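Local atomic coordinates of ribosome inactivating type 1 protein (Iris hollandica, PDB entry 3MVG), a protein that is a plant member of the ribosome-inactivating protein family, of type 1, which has a single chain without a lectin partner. Residues S29-S32 with P37-P40. Sequence-based numbering, arbitrary orientation.
Sequences SGTS and PLLP
P37 meets T31 through its backbone: P37 CA makes a long, weak CA-H...O contact with T31 O, at 3.6 Å. P37 also pairs with S32 as an antiparallel, non-hydrogen-bonded pair, with CA atoms 4.6 Å apart. At L38 the two segments are held by both backbone polar groups. L38 N donates to T31 O over 2.8 Å, nearly straight at 172°. L38 O takes two bonds from one residue. S29 N reaches it at 3.0 Å, and S29 OG at 2.7 Å comes from above the carbonyl plane. With chi1 at 75°, OG sits between its own N and carbonyl carbon, and this lets both donors of S29 close on a single oxygen. The same OG accepts from T31 N at 3.2 Å, which makes an ST turn round G30. The hydroxyl thus ties the turn to the neighbouring segment. The side chain of L38 lies alongside T31, both pointing the same way, and CD2 meets T31 CG2 at 3.7 Å. L39 turns its side chain away, onto W201 of helix 201-210. L39 O accepts a hydrogen bond from R249 NE. P40 closes the contact, with CD 4.2 Å from S29 CB. Strands 32-33 and 36-37 form a short antiparallel beta hairpin; the L38 bonds continue its pairing to an ST turn at S29-T31, in the loop after helix 13-27.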
loop_
_atom_site.group_PDB
_atom_site.type_symbol
_atom_site.label_atom_id
_atom_site.label_comp_id
_atom_site.label_asym_id
_atom_site.label_seq_id
_atom_site.Cartn_x
_atom_site.Cartn_y
_atom_site.Cartn_z
ATOM N N SER A 29 -1.641 -21.306 -5.409
ATOM C CA SER A 29 -2.019 -22.716 -5.300
ATOM C C SER A 29 -3.147 -22.937 -4.309
ATOM O O SER A 29 -3.645 -24.050 -4.198
ATOM C CB SER A 29 -0.826 -23.550 -4.845
ATOM O OG SER A 29 -0.574 -23.357 -3.461
ATOM N N GLY A 30 -3.503 -21.908 -3.546
ATOM C CA GLY A 30 -4.490 -22.070 -2.477
ATOM C C GLY A 30 -3.853 -22.310 -1.121
ATOM O O GLY A 30 -4.408 -21.905 -0.092
ATOM N N THR A 31 -2.703 -22.982 -1.103
ATOM C CA THR A 31 -1.929 -23.167 0.125
ATOM C C THR A 31 -1.440 -21.812 0.631
ATOM O O THR A 31 -1.008 -20.955 -0.149
ATOM C CB THR A 31 -0.750 -24.132 -0.099
ATOM O OG1 THR A 31 -1.267 -25.409 -0.495
ATOM C CG2 THR A 31 0.096 -24.312 1.165
ATOM N N SER A 32 -1.536 -21.639 1.945
ATOM C CA SER A 32 -1.161 -20.422 2.643
ATOM C C SER A 32 -0.001 -20.765 3.570
ATOM O O SER A 32 -0.072 -21.760 4.304
ATOM C CB SER A 32 -2.357 -19.943 3.473
ATOM O OG SER A 32 -2.097 -18.717 4.133
ATOM N N PRO A 37 0.114 -16.424 0.198
ATOM C CA PRO A 37 -0.142 -17.515 -0.745
ATOM C C PRO A 37 1.130 -18.170 -1.265
ATOM O O PRO A 37 2.103 -17.489 -1.609
ATOM C CB PRO A 37 -0.854 -16.815 -1.903
ATOM C CG PRO A 37 -1.520 -15.651 -1.274
ATOM C CD PRO A 37 -0.560 -15.178 -0.222
ATOM N N LEU A 38 1.097 -19.496 -1.324
ATOM C CA LEU A 38 2.176 -20.283 -1.890
ATOM C C LEU A 38 1.857 -20.578 -3.344
ATOM O O LEU A 38 0.769 -21.063 -3.660
ATOM C CB LEU A 38 2.302 -21.595 -1.115
ATOM C CG LEU A 38 3.463 -22.534 -1.459
ATOM C CD1 LEU A 38 4.793 -21.886 -1.143
ATOM C CD2 LEU A 38 3.310 -23.835 -0.679
ATOM N N LEU A 39 2.788 -20.270 -4.237
ATOM C CA LEU A 39 2.585 -20.562 -5.651
ATOM C C LEU A 39 2.678 -22.072 -5.895
ATOM O O LEU A 39 3.246 -22.812 -5.071
ATOM C CB LEU A 39 3.586 -19.776 -6.502
ATOM C CG LEU A 39 3.343 -18.258 -6.503
ATOM C CD1 LEU A 39 4.435 -17.560 -7.264
ATOM C CD2 LEU A 39 1.967 -17.881 -7.088
ATOM N N PRO A 40 2.088 -22.555 -7.001
ATOM C CA PRO A 40 2.084 -23.997 -7.268
ATOM C C PRO A 40 3.461 -24.575 -7.566
ATOM O O PRO A 40 4.410 -23.852 -7.890
ATOM C CB PRO A 40 1.185 -24.151 -8.501
ATOM C CG PRO A 40 0.919 -22.817 -8.996
ATOM C CD PRO A 40 1.279 -21.800 -7.975
#